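Local atomic coordinates of putative P450-like enzyme (Streptomyces himastatinicus ATCC 53653, PDB entry 5Z9J), a protein that probably acts as a heme-dependent cytochrome P450 monooxygenase, inserting oxygen from molecular oxygen into a substrate of bacterial secondary metabolism. Residues A[140-145]-A[191-196]; A[254-259]-A[326-331]; A[274-279]-A[333-338]. All blocks are in the same frame, centred on the assembly; numbering follows the deposited sequence.

Interaction 1: A[140-145]-A[191-196]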
ATOM      1  N   ASP A 140      11.797 -11.826   4.468  1.00 32.12           N
ATOM      2  CA  ASP A 140      12.795 -12.672   3.839  1.00 32.80           C
ATOM      3  C   ASP A 140      13.599 -11.877   2.820  1.00 32.74           C
ATOM      4  O   ASP A 140      14.811 -11.984   2.782  1.00 32.76           O
ATOM      5  CB  ASP A 140      12.143 -13.851   3.122  1.00 32.47           C
ATOM      6  CG  ASP A 140      11.541 -14.835   4.066  1.00 34.59           C
ATOM      7  OD1 ASP A 140      11.832 -14.731   5.268  1.00 38.54           O
ATOM      8  OD2 ASP A 140      10.757 -15.696   3.624  1.00 33.04           O
ATOM      9  N   LEU A 141      12.949 -11.002   2.060  1.00 31.99           N
ATOM     10  CA  LEU A 141      13.689 -10.245   1.063  1.00 36.05           C
ATOM     11  C   LEU A 141      14.762  -9.369   1.734  1.00 39.42           C
ATOM     12  O   LEU A 141      15.905  -9.270   1.257  1.00 41.75           O
ATOM     13  CB  LEU A 141      12.743  -9.410   0.219  1.00 35.98           C
ATOM     14  CG  LEU A 141      13.479  -8.430  -0.694  1.00 38.69           C
ATOM     15  CD1 LEU A 141      14.476  -9.195  -1.569  1.00 40.86           C
ATOM     16  CD2 LEU A 141      12.498  -7.684  -1.534  1.00 36.46           C
ATOM     17  N   LEU A 142      14.414  -8.812   2.889  1.00 39.43           N
ATOM     18  CA  LEU A 142      15.330  -7.978   3.663  1.00 40.86           C
ATOM     19  C   LEU A 142      16.330  -8.808   4.448  1.00 43.83           C
ATOM     20  O   LEU A 142      17.326  -8.289   4.964  1.00 46.67           O
ATOM     21  CB  LEU A 142      14.521  -7.089   4.600  1.00 38.36           C
ATOM     22  CG  LEU A 142      13.767  -5.968   3.899  1.00 35.51           C
ATOM     23  CD1 LEU A 142      12.643  -5.394   4.768  1.00 33.80           C
ATOM     24  CD2 LEU A 142      14.771  -4.860   3.550  1.00 35.02           C
ATOM     25  N   GLY A 143      16.050 -10.095   4.580  1.00 44.10           N
ATOM     26  CA  GLY A 143      17.016 -11.013   5.165  1.00 45.98           C
ATOM     27  C   GLY A 143      17.051 -11.013   6.682  1.00 45.77           C
ATOM     28  O   GLY A 143      18.061 -11.357   7.296  1.00 47.94           O
ATOM     29  N   VAL A 144      15.935 -10.636   7.291  1.00 43.44           N
ATOM     30  CA  VAL A 144      15.796 -10.699   8.741  1.00 43.36           C
ATOM     31  C   VAL A 144      15.346 -12.091   9.185  1.00 41.79           C
ATOM     32  O   VAL A 144      14.517 -12.730   8.548  1.00 37.92           O
ATOM     33  CB  VAL A 144      14.809  -9.637   9.289  1.00 47.14           C
ATOM     34  CG1 VAL A 144      15.279  -8.224   8.927  1.00 47.21           C
ATOM     35  CG2 VAL A 144      13.399  -9.910   8.794  1.00 45.47           C
ATOM     36  N   PRO A 145      15.910 -12.568  10.298  1.00 43.34           N
ATOM     37  CA  PRO A 145      15.485 -13.847  10.883  1.00 43.91           C
ATOM     38  C   PRO A 145      13.976 -13.895  11.146  1.00 40.57           C
ATOM     39  O   PRO A 145      13.342 -12.838  11.291  1.00 37.55           O
ATOM     40  CB  PRO A 145      16.268 -13.916  12.198  1.00 48.16           C
ATOM     41  CG  PRO A 145      16.798 -12.525  12.435  1.00 48.76           C
ATOM     42  CD  PRO A 145      16.958 -11.900  11.086  1.00 46.52           C
ATOM     43  N   ASP A 191      18.240   1.890  14.845  1.00 36.02           N
ATOM     44  CA  ASP A 191      19.245   1.128  15.604  1.00 39.46           C
ATOM     45  C   ASP A 191      19.097  -0.339  15.290  1.00 42.01           C
ATOM     46  O   ASP A 191      20.072  -1.072  15.291  1.00 44.17           O
ATOM     47  CB  ASP A 191      19.068   1.348  17.099  1.00 40.63           C
ATOM     48  N   TYR A 192      17.916  -0.728  14.832  1.00 41.99           N
ATOM     49  CA  TYR A 192      17.734  -2.088  14.364  1.00 42.45           C
ATOM     50  C   TYR A 192      18.460  -2.325  13.051  1.00 40.96           C
ATOM     51  O   TYR A 192      19.334  -3.218  12.963  1.00 40.95           O
ATOM     52  CB  TYR A 192      16.260  -2.408  14.185  1.00 41.94           C
ATOM     53  CG  TYR A 192      16.034  -3.764  13.586  1.00 42.96           C
ATOM     54  CD1 TYR A 192      16.059  -4.894  14.383  1.00 45.30           C
ATOM     55  CD2 TYR A 192      15.790  -3.919  12.219  1.00 42.86           C
ATOM     56  CE1 TYR A 192      15.852  -6.147  13.858  1.00 46.24           C
ATOM     57  CE2 TYR A 192      15.582  -5.173  11.678  1.00 43.66           C
ATOM     58  CZ  TYR A 192      15.616  -6.285  12.512  1.00 45.48           C
ATOM     59  OH  TYR A 192      15.410  -7.544  12.015  1.00 46.16           O
ATOM     60  N   TRP A 193      18.153  -1.486  12.054  1.00 37.58           N
ATOM     61  CA  TRP A 193      18.784  -1.647  10.746  1.00 37.83           C
ATOM     62  C   TRP A 193      20.302  -1.461  10.867  1.00 39.93           C
ATOM     63  O   TRP A 193      21.054  -2.099  10.140  1.00 42.12           O
ATOM     64  CB  TRP A 193      18.158  -0.707   9.731  1.00 35.39           C
ATOM     65  CG  TRP A 193      16.732  -1.115   9.493  1.00 33.96           C
ATOM     66  CD1 TRP A 193      15.637  -0.399   9.797  1.00 33.24           C
ATOM     67  CD2 TRP A 193      16.257  -2.351   8.905  1.00 33.56           C
ATOM     68  NE1 TRP A 193      14.498  -1.096   9.457  1.00 32.52           N
ATOM     69  CE2 TRP A 193      14.848  -2.292   8.900  1.00 32.83           C
ATOM     70  CE3 TRP A 193      16.884  -3.493   8.396  1.00 33.62           C
ATOM     71  CZ2 TRP A 193      14.047  -3.324   8.400  1.00 31.81           C
ATOM     72  CZ3 TRP A 193      16.087  -4.528   7.905  1.00 33.06           C
ATOM     73  CH2 TRP A 193      14.683  -4.425   7.897  1.00 32.73           C
ATOM     74  N   HIS A 194      20.752  -0.659  11.823  1.00 39.96           N
ATOM     75  CA  HIS A 194      22.189  -0.529  12.060  1.00 41.40           C
ATOM     76  C   HIS A 194      22.823  -1.885  12.315  1.00 43.75           C
ATOM     77  O   HIS A 194      23.859  -2.202  11.750  1.00 46.63           O
ATOM     78  CB  HIS A 194      22.467   0.362  13.257  1.00 43.17           C
ATOM     79  CG  HIS A 194      23.915   0.395  13.666  1.00 44.76           C
ATOM     80  ND1 HIS A 194      24.909   0.917  12.868  1.00 46.00           N
ATOM     81  CD2 HIS A 194      24.535  -0.077  14.775  1.00 47.64           C
ATOM     82  CE1 HIS A 194      26.081   0.784  13.475  1.00 48.51           C
ATOM     83  NE2 HIS A 194      25.878   0.192  14.638  1.00 48.91           N
ATOM     84  N   GLU A 195      22.179  -2.717  13.120  1.00 44.91           N
ATOM     85  CA  GLU A 195      22.755  -4.022  13.427  1.00 47.50           C
ATOM     86  C   GLU A 195      22.578  -5.021  12.280  1.00 45.05           C
ATOM     87  O   GLU A 195      23.420  -5.902  12.083  1.00 46.23           O
ATOM     88  CB  GLU A 195      22.133  -4.586  14.706  1.00 48.36           C
ATOM     89  N   ARG A 196      21.526  -4.867  11.485  1.00 42.76           N
ATOM     90  CA  ARG A 196      21.390  -5.729  10.316  1.00 40.06           C
ATOM     91  C   ARG A 196      22.425  -5.377   9.272  1.00 38.68           C
ATOM     92  O   ARG A 196      22.946  -6.252   8.596  1.00 37.37           O
ATOM     93  CB  ARG A 196      19.979  -5.652   9.735  1.00 41.00           C
ATOM     94  CG  ARG A 196      18.907  -5.962  10.756  1.00 43.00           C
ATOM     95  CD  ARG A 196      19.191  -7.337  11.388  1.00 45.81           C
ATOM     96  NE  ARG A 196      19.339  -8.397  10.384  1.00 46.20           N
ATOM     97  CZ  ARG A 196      19.772  -9.626  10.651  1.00 47.12           C
ATOM     98  NH1 ARG A 196      20.079  -9.951  11.897  1.00 48.55           N
ATOM     99  NH2 ARG A 196      19.884 -10.533   9.683  1.00 46.01           N
TER
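The guanidinium of Arg-196 carries Pro-145 on one face: CD of the proline ring sits above the plane, offset toward its rim, and lies 3.5 Å from NH2 of Arg-196. Tyr-192 is met at its edge, where CG1 of Val-144 comes close to the ring plane, 3.2 Å from OH of Tyr-192, a tight approach for a methyl. The tyrosine's own ring leans on its neighbour, with CD2 of Tyr-192 over the centre of one face of the Trp-193 ring. The far end of that indole takes two methyls from the other segment, CD1 of Leu-142 at 3.9 Å from CH2 and CG1 of Val-144 at 3.9 Å from CZ3 of Trp-193, both approaching obliquely. One valine methyl is thus shared by both rings. In the usual P450 naming, the contact joins the end of helix E (132-142) and the turn after it to the long helix G (172-202). Helix E finishes in a Schellman motif, with Gly-143 at positive phi (81°), and the chain then turns into helix 147-163. NH2 of Arg-196 reaches the carbonyl O of Gly-143 at 3.1 Å, a weak hydrogen bond because the N-H points well off the line (128°). In the arginine chain, chi2 (-55°) turns CD aside, and the side chain meets Pro-145 tip to tip. An alanine in place of Arg-196 would probably leave the Gly-143 carbonyl without this donor and open a gap over CD of Pro-145. Ser-228 and Ala-231 of helix 224-238 also touch the indole, and Ala-231 reaches Leu-142 as well. Trp-155 of helix 147-163 stacks edge-to-face with Tyr-192.

Interaction 2: A[254-259]-A[326-331]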
ATOM      1  N   ASP A 254     -16.576 -13.891  -3.438  1.00 29.83           N
ATOM      2  CA  ASP A 254     -17.696 -14.398  -2.656  1.00 29.56           C
ATOM      3  C   ASP A 254     -18.963 -13.610  -2.959  1.00 30.17           C
ATOM      4  O   ASP A 254     -20.046 -14.173  -3.069  1.00 30.89           O
ATOM      5  CB  ASP A 254     -17.396 -14.335  -1.170  1.00 29.49           C
ATOM      6  CG  ASP A 254     -18.538 -14.878  -0.311  1.00 32.02           C
ATOM      7  OD1 ASP A 254     -18.488 -16.048   0.106  1.00 32.39           O
ATOM      8  OD2 ASP A 254     -19.497 -14.118  -0.040  1.00 33.69           O
ATOM      9  N   ALA A 255     -18.810 -12.303  -3.085  1.00 29.79           N
ATOM     10  CA  ALA A 255     -19.948 -11.411  -3.269  1.00 32.03           C
ATOM     11  C   ALA A 255     -20.523 -11.512  -4.678  1.00 32.51           C
ATOM     12  O   ALA A 255     -21.730 -11.496  -4.863  1.00 34.94           O
ATOM     13  CB  ALA A 255     -19.509  -9.978  -2.967  1.00 27.62           C
ATOM     14  N   PHE A 256     -19.643 -11.627  -5.670  1.00 32.10           N
ATOM     15  CA  PHE A 256     -20.052 -11.679  -7.079  1.00 33.00           C
ATOM     16  C   PHE A 256     -19.847 -13.050  -7.690  1.00 33.45           C
ATOM     17  O   PHE A 256     -18.902 -13.275  -8.461  1.00 30.91           O
ATOM     18  CB  PHE A 256     -19.281 -10.628  -7.859  1.00 32.13           C
ATOM     19  CG  PHE A 256     -19.241  -9.316  -7.155  1.00 31.14           C
ATOM     20  CD1 PHE A 256     -20.435  -8.641  -6.869  1.00 30.80           C
ATOM     21  CD2 PHE A 256     -18.066  -8.701  -6.880  1.00 28.44           C
ATOM     22  CE1 PHE A 256     -20.422  -7.428  -6.222  1.00 29.68           C
ATOM     23  CE2 PHE A 256     -18.048  -7.479  -6.232  1.00 28.83           C
ATOM     24  CZ  PHE A 256     -19.222  -6.846  -5.906  1.00 29.89           C
ATOM     25  N   SER A 257     -20.771 -13.949  -7.358  1.00 34.66           N
ATOM     26  CA  SER A 257     -20.649 -15.356  -7.717  1.00 36.12           C
ATOM     27  C   SER A 257     -20.560 -15.567  -9.228  1.00 39.14           C
ATOM     28  O   SER A 257     -19.983 -16.567  -9.670  1.00 41.01           O
ATOM     29  CB  SER A 257     -21.810 -16.177  -7.137  1.00 36.61           C
ATOM     30  OG  SER A 257     -23.053 -15.773  -7.694  1.00 37.86           O
ATOM     31  N   ASP A 258     -21.155 -14.665 -10.008  1.00 39.78           N
ATOM     32  CA  ASP A 258     -21.021 -14.715 -11.462  1.00 43.89           C
ATOM     33  C   ASP A 258     -19.556 -14.530 -11.861  1.00 38.09           C
ATOM     34  O   ASP A 258     -19.023 -15.238 -12.719  1.00 35.62           O
ATOM     35  CB  ASP A 258     -21.890 -13.654 -12.163  1.00 51.22           C
ATOM     36  CG  ASP A 258     -21.510 -12.199 -11.794  1.00 55.00           C
ATOM     37  OD1 ASP A 258     -21.383 -11.850 -10.600  1.00 55.67           O
ATOM     38  OD2 ASP A 258     -21.252 -11.401 -12.714  1.00 58.31           O
ATOM     39  N   GLN A 259     -18.899 -13.573 -11.243  1.00 37.67           N
ATOM     40  CA  GLN A 259     -17.493 -13.332 -11.540  1.00 34.21           C
ATOM     41  C   GLN A 259     -16.620 -14.464 -11.005  1.00 31.29           C
ATOM     42  O   GLN A 259     -15.624 -14.860 -11.607  1.00 29.55           O
ATOM     43  CB  GLN A 259     -17.047 -12.012 -10.931  1.00 30.81           C
ATOM     44  CG  GLN A 259     -17.769 -10.835 -11.481  1.00 32.83           C
ATOM     45  CD  GLN A 259     -17.736 -10.829 -13.010  1.00 37.51           C
ATOM     46  OE1 GLN A 259     -16.670 -10.784 -13.618  1.00 39.35           O
ATOM     47  NE2 GLN A 259     -18.898 -10.887 -13.624  1.00 39.38           N
ATOM     48  N   ASP A 326     -19.128   1.043 -11.498  1.00 34.68           N
ATOM     49  CA  ASP A 326     -19.557   0.404 -10.249  1.00 34.21           C
ATOM     50  C   ASP A 326     -19.825  -1.103 -10.423  1.00 34.85           C
ATOM     51  O   ASP A 326     -20.255  -1.790  -9.497  1.00 31.75           O
ATOM     52  CB  ASP A 326     -20.778   1.136  -9.675  1.00 34.51           C
ATOM     53  CG  ASP A 326     -20.437   2.531  -9.150  1.00 34.59           C
ATOM     54  OD1 ASP A 326     -19.229   2.809  -8.932  1.00 35.47           O
ATOM     55  OD2 ASP A 326     -21.369   3.338  -8.915  1.00 36.23           O
ATOM     56  N   VAL A 327     -19.530  -1.614 -11.612  1.00 32.32           N
ATOM     57  CA  VAL A 327     -19.660  -3.032 -11.869  1.00 32.25           C
ATOM     58  C   VAL A 327     -18.305  -3.713 -11.685  1.00 30.58           C
ATOM     59  O   VAL A 327     -17.302  -3.246 -12.213  1.00 30.07           O
ATOM     60  CB  VAL A 327     -20.106  -3.325 -13.263  1.00 33.64           C
ATOM     61  CG1 VAL A 327     -20.029  -4.807 -13.541  1.00 33.43           C
ATOM     62  CG2 VAL A 327     -21.567  -2.800 -13.496  1.00 36.08           C
ATOM     63  N   PHE A 328     -18.308  -4.824 -10.967  1.00 29.91           N
ATOM     64  CA  PHE A 328     -17.068  -5.598 -10.802  1.00 28.52           C
ATOM     65  C   PHE A 328     -16.885  -6.550 -11.984  1.00 32.65           C
ATOM     66  O   PHE A 328     -17.670  -7.480 -12.161  1.00 33.09           O
ATOM     67  CB  PHE A 328     -17.090  -6.385  -9.530  1.00 27.72           C
ATOM     68  CG  PHE A 328     -15.713  -6.934  -9.158  1.00 26.47           C
ATOM     69  CD1 PHE A 328     -14.904  -6.228  -8.310  1.00 25.55           C
ATOM     70  CD2 PHE A 328     -15.241  -8.116  -9.700  1.00 28.02           C
ATOM     71  CE1 PHE A 328     -13.616  -6.706  -7.946  1.00 24.14           C
ATOM     72  CE2 PHE A 328     -13.945  -8.619  -9.322  1.00 27.63           C
ATOM     73  CZ  PHE A 328     -13.151  -7.876  -8.472  1.00 23.99           C
ATOM     74  N   ASP A 329     -15.871  -6.311 -12.807  1.00 28.66           N
ATOM     75  CA  ASP A 329     -15.657  -7.154 -14.000  1.00 30.49           C
ATOM     76  C   ASP A 329     -14.314  -7.844 -13.906  1.00 30.08           C
ATOM     77  O   ASP A 329     -13.305  -7.224 -14.195  1.00 29.01           O
ATOM     78  CB  ASP A 329     -15.731  -6.283 -15.251  1.00 30.99           C
ATOM     79  CG  ASP A 329     -15.633  -7.063 -16.526  1.00 33.03           C
ATOM     80  OD1 ASP A 329     -15.106  -8.188 -16.509  1.00 32.94           O
ATOM     81  OD2 ASP A 329     -16.134  -6.567 -17.570  1.00 33.73           O
ATOM     82  N   ALA A 330     -14.317  -9.136 -13.575  1.00 31.34           N
ATOM     83  CA  ALA A 330     -13.064  -9.871 -13.274  1.00 31.60           C
ATOM     84  C   ALA A 330     -12.111  -9.875 -14.450  1.00 33.95           C
ATOM     85  O   ALA A 330     -10.900  -9.956 -14.273  1.00 33.62           O
ATOM     86  CB  ALA A 330     -13.356 -11.306 -12.852  1.00 29.76           C
ATOM     87  N   GLY A 331     -12.656  -9.683 -15.647  1.00 36.26           N
ATOM     88  CA  GLY A 331     -11.833  -9.703 -16.840  1.00 37.23           C
ATOM     89  C   GLY A 331     -11.694  -8.330 -17.449  1.00 37.66           C
ATOM     90  O   GLY A 331     -11.363  -8.207 -18.624  1.00 39.40           O
TER
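Phe-256 and Phe-328 hold their rings nearly parallel (24°) but displaced, centroids 5.4 Å apart, with little ring-on-ring overlap. The closest atoms are CE2 of Phe-256 and CB of Phe-328, at 3.6 Å, and CD2 of Phe-256 lies 3.7 Å from CG of Phe-328. The contact joins the start of the P450 J helix (257-265) to the meander, the irregular chain that precedes the heme-binding loop. Phe-256 marks the break between helix 240-255, the second half of the long central helix of the fold, and helix J, where it takes the N-cap position. The Phe-328 ring also has Tyr-280 packed edge-to-face against it, and Leu-273 of helix 270-280 beside it.

In the first turn of helix J, Gln-259 provides the polar half. Its chain bends at chi2 (-51°), bringing CD round to the meander backbone, and CG passes the edge of the Phe-328 ring while lying 3.4 Å from the carbonyl O of Phe-328. The amide oxygen OE1 accepts a nearly straight hydrogen bond from N of Ala-330, 2.9 Å long and 170° at the hydrogen; OE1 also has a weak bond from Arg-262. The other end of the amide is fixed too, since NE2 donates in its own plane to OD2 of Asp-258, so the amide is unlikely to flip. Next to this, Asp-329 forms an Asx turn and its carboxylate is also salt-bridged to Arg-262: OD1 of Asp-329 takes the N-H of Gly-331 at 3.0 Å, on its anti side.

Interaction 3: A[274-279]-A[333-338]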
ATOM      1  N   LEU A 274      -7.170  -9.481 -10.197  1.00 24.99           N
ATOM      2  CA  LEU A 274      -6.428  -8.686  -9.217  1.00 23.49           C
ATOM      3  C   LEU A 274      -6.389  -7.182  -9.563  1.00 23.45           C
ATOM      4  O   LEU A 274      -6.554  -6.319  -8.693  1.00 20.89           O
ATOM      5  CB  LEU A 274      -5.011  -9.211  -9.134  1.00 20.67           C
ATOM      6  CG  LEU A 274      -4.999 -10.626  -8.549  1.00 23.69           C
ATOM      7  CD1 LEU A 274      -3.616 -11.282  -8.632  1.00 24.12           C
ATOM      8  CD2 LEU A 274      -5.377 -10.387  -7.126  1.00 20.02           C
ATOM      9  N   GLU A 275      -6.188  -6.878 -10.831  1.00 23.55           N
ATOM     10  CA  GLU A 275      -6.164  -5.474 -11.245  1.00 25.40           C
ATOM     11  C   GLU A 275      -7.522  -4.844 -10.997  1.00 26.69           C
ATOM     12  O   GLU A 275      -7.595  -3.704 -10.565  1.00 27.65           O
ATOM     13  CB  GLU A 275      -5.814  -5.329 -12.721  1.00 25.78           C
ATOM     14  CG  GLU A 275      -4.444  -5.783 -13.160  1.00 27.70           C
ATOM     15  CD  GLU A 275      -3.320  -5.053 -12.463  1.00 32.14           C
ATOM     16  OE1 GLU A 275      -3.347  -3.802 -12.446  1.00 36.07           O
ATOM     17  OE2 GLU A 275      -2.419  -5.726 -11.916  1.00 30.34           O
ATOM     18  N   GLU A 276      -8.588  -5.604 -11.265  1.00 27.83           N
ATOM     19  CA  GLU A 276      -9.951  -5.073 -11.091  1.00 29.62           C
ATOM     20  C   GLU A 276     -10.274  -4.966  -9.598  1.00 27.76           C
ATOM     21  O   GLU A 276     -11.018  -4.098  -9.176  1.00 27.06           O
ATOM     22  CB  GLU A 276     -10.980  -5.938 -11.828  1.00 30.84           C
ATOM     23  CG  GLU A 276     -12.444  -5.605 -11.612  1.00 30.58           C
ATOM     24  CD  GLU A 276     -12.875  -4.304 -12.313  1.00 32.66           C
ATOM     25  OE1 GLU A 276     -12.023  -3.417 -12.586  1.00 34.74           O
ATOM     26  OE2 GLU A 276     -14.049  -4.254 -12.726  1.00 32.52           O
ATOM     27  N   SER A 277      -9.681  -5.863  -8.803  1.00 24.47           N
ATOM     28  CA  SER A 277      -9.817  -5.788  -7.367  1.00 23.35           C
ATOM     29  C   SER A 277      -9.232  -4.444  -6.892  1.00 21.32           C
ATOM     30  O   SER A 277      -9.722  -3.830  -5.950  1.00 21.28           O
ATOM     31  CB  SER A 277      -9.075  -6.976  -6.668  1.00 20.98           C
ATOM     32  OG  SER A 277      -9.517  -7.053  -5.339  1.00 26.35           O
ATOM     33  N   MET A 278      -8.086  -4.080  -7.464  1.00 21.10           N
ATOM     34  CA  MET A 278      -7.414  -2.812  -7.161  1.00 20.89           C
ATOM     35  C   MET A 278      -8.241  -1.612  -7.633  1.00 21.66           C
ATOM     36  O   MET A 278      -8.365  -0.607  -6.964  1.00 21.64           O
ATOM     37  CB  MET A 278      -6.006  -2.811  -7.764  1.00 20.68           C
ATOM     38  CG  MET A 278      -4.994  -3.638  -6.836  1.00 27.94           C
ATOM     39  SD  MET A 278      -3.309  -3.414  -7.429  1.00 31.71           S
ATOM     40  CE  MET A 278      -3.347  -4.436  -8.837  1.00 21.33           C
ATOM     41  N   ARG A 279      -8.860  -1.749  -8.782  1.00 22.46           N
ATOM     42  CA  ARG A 279      -9.637  -0.599  -9.244  1.00 27.25           C
ATOM     43  C   ARG A 279     -10.802  -0.348  -8.293  1.00 23.57           C
ATOM     44  O   ARG A 279     -10.938   0.748  -7.759  1.00 23.70           O
ATOM     45  CB  ARG A 279     -10.134  -0.837 -10.660  1.00 24.38           C
ATOM     46  CG  ARG A 279     -10.825   0.393 -11.224  1.00 25.48           C
ATOM     47  CD  ARG A 279     -11.553  -0.021 -12.472  1.00 26.64           C
ATOM     48  NE  ARG A 279     -12.621  -0.999 -12.280  1.00 26.91           N
ATOM     49  CZ  ARG A 279     -13.869  -0.693 -11.906  1.00 31.21           C
ATOM     50  NH1 ARG A 279     -14.196   0.576 -11.633  1.00 31.07           N
ATOM     51  NH2 ARG A 279     -14.781  -1.651 -11.789  1.00 28.00           N
ATOM     52  N   SER A 333     -10.925  -5.045 -19.136  1.00 41.20           N
ATOM     53  CA  SER A 333      -9.862  -4.556 -20.015  1.00 44.42           C
ATOM     54  C   SER A 333     -10.435  -3.543 -20.978  1.00 46.79           C
ATOM     55  O   SER A 333     -11.504  -3.768 -21.517  1.00 49.55           O
ATOM     56  CB  SER A 333      -9.197  -5.669 -20.814  1.00 46.31           C
ATOM     57  OG  SER A 333      -8.107  -5.138 -21.558  1.00 47.57           O
ATOM     58  N   PRO A 334      -9.750  -2.408 -21.171  1.00 45.89           N
ATOM     59  CA  PRO A 334      -8.496  -2.090 -20.488  1.00 43.72           C
ATOM     60  C   PRO A 334      -8.776  -1.668 -19.052  1.00 40.60           C
ATOM     61  O   PRO A 334      -9.941  -1.398 -18.734  1.00 41.33           O
ATOM     62  CB  PRO A 334      -7.931  -0.942 -21.310  1.00 44.53           C
ATOM     63  CG  PRO A 334      -9.148  -0.261 -21.873  1.00 46.65           C
ATOM     64  CD  PRO A 334     -10.192  -1.328 -22.066  1.00 47.85           C
ATOM     65  N   ASN A 335      -7.751  -1.633 -18.203  1.00 36.71           N
ATOM     66  CA  ASN A 335      -7.949  -1.235 -16.824  1.00 33.11           C
ATOM     67  C   ASN A 335      -6.777  -0.447 -16.295  1.00 32.23           C
ATOM     68  O   ASN A 335      -5.963  -0.960 -15.497  1.00 31.11           O
ATOM     69  CB  ASN A 335      -8.184  -2.472 -15.948  1.00 33.29           C
ATOM     70  CG  ASN A 335      -8.664  -2.119 -14.557  1.00 33.22           C
ATOM     71  OD1 ASN A 335      -8.898  -0.948 -14.238  1.00 32.48           O
ATOM     72  ND2 ASN A 335      -8.800  -3.135 -13.713  1.00 34.16           N
ATOM     73  N   ALA A 336      -6.707   0.814 -16.692  1.00 32.69           N
ATOM     74  CA  ALA A 336      -5.577   1.656 -16.338  1.00 31.20           C
ATOM     75  C   ALA A 336      -5.889   2.368 -15.044  1.00 32.02           C
ATOM     76  O   ALA A 336      -5.875   3.595 -14.958  1.00 34.85           O
ATOM     77  CB  ALA A 336      -5.252   2.633 -17.473  1.00 31.83           C
ATOM     78  N   HIS A 337      -6.162   1.575 -14.010  1.00 31.06           N
ATOM     79  CA  HIS A 337      -6.577   2.103 -12.725  1.00 27.85           C
ATOM     80  C   HIS A 337      -5.395   2.813 -12.072  1.00 28.91           C
ATOM     81  O   HIS A 337      -4.247   2.689 -12.539  1.00 31.44           O
ATOM     82  CB  HIS A 337      -7.105   0.984 -11.851  1.00 25.66           C
ATOM     83  CG  HIS A 337      -6.051  -0.038 -11.508  1.00 26.39           C
ATOM     84  ND1 HIS A 337      -5.065   0.213 -10.588  1.00 26.21           N
ATOM     85  CD2 HIS A 337      -5.799  -1.275 -11.994  1.00 25.28           C
ATOM     86  CE1 HIS A 337      -4.270  -0.843 -10.489  1.00 24.82           C
ATOM     87  NE2 HIS A 337      -4.697  -1.760 -11.336  1.00 27.28           N
ATOM     88  N   LEU A 338      -5.670   3.558 -11.004  1.00 26.72           N
ATOM     89  CA  LEU A 338      -4.636   4.320 -10.305  1.00 27.38           C
ATOM     90  C   LEU A 338      -4.196   3.660  -8.976  1.00 26.89           C
ATOM     91  O   LEU A 338      -3.504   4.279  -8.137  1.00 26.13           O
ATOM     92  CB  LEU A 338      -5.141   5.745 -10.032  1.00 30.12           C
ATOM     93  CG  LEU A 338      -5.400   6.595 -11.281  1.00 25.62           C
ATOM     94  CD1 LEU A 338      -5.913   7.989 -10.890  1.00 26.25           C
ATOM     95  CD2 LEU A 338      -4.103   6.702 -12.102  1.00 25.90           C
TER
HETATM   96  O   HOH W   1      -4.208  -3.174 -14.992  1.00 44.89           O
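Helix 270-280 is the K helix of the P450 fold, and this contact packs it against the meander chain running toward the heme-binding loop. His-337 is its centre. CG stands between the backbone N and the carbonyl carbon (chi1 64°), the crowded position, and the ring lies against the helix. NE2 of His-337 donates to OE1 of Glu-275 at 2.7 Å, coming from above the carboxylate plane. The same OE1 receives a water at 2.8 Å, which also donates to O of Asn-335, while OE2 is salt-bridged to Arg-354; this charge pairing would tend to keep the glutamate ionised. CB of Met-278 sits over one face of the imidazole, toward its rim, in a CH-pi contact, 3.8 Å from CE1 of His-337, and the methionine side chain comes within about 4 Å of the heme. Glu-276 and Arg-279 form the ExxR motif of the family: the guanidinium grips the carboxylate side-on, NH2 to OE2 at 2.9 Å and NE to OE1, both acceptors in the guanidinium plane. Arg-332 of the meander pairs with Glu-276 as well, completing the E-R-R triad. Asn-335, its CG anti to the backbone N (chi1 -169°), extends to this pair, its OD1 3.3 Å from CD of Arg-279. OD1 of Asn-335 is buried with no polar partner in the model. CB of Arg-279 packs on CB of His-337 at 3.7 Å.

Interactions 2 and 3 are buried neighbours, with centres about 13 Å apart, whereas interaction 1 lies across the chain's centre, about 34 Å centre to centre from interaction 3, and is partly buried. The first pair shares the meander: 326-331 meets the J helix and 333-338 meets the K helix, the two joined where N of Asp-329 probably bonds to OE2 of Glu-276 at 2.7 Å. Their segments alternate along the chain. Interaction 3, nearest the heme, rests on charged and histidine hydrogen bonding; interaction 2 on a phenylalanine pair and one amide; interaction 1 on aromatic and aliphatic packing with one weak arginine bond from helix G to the turn after helix E.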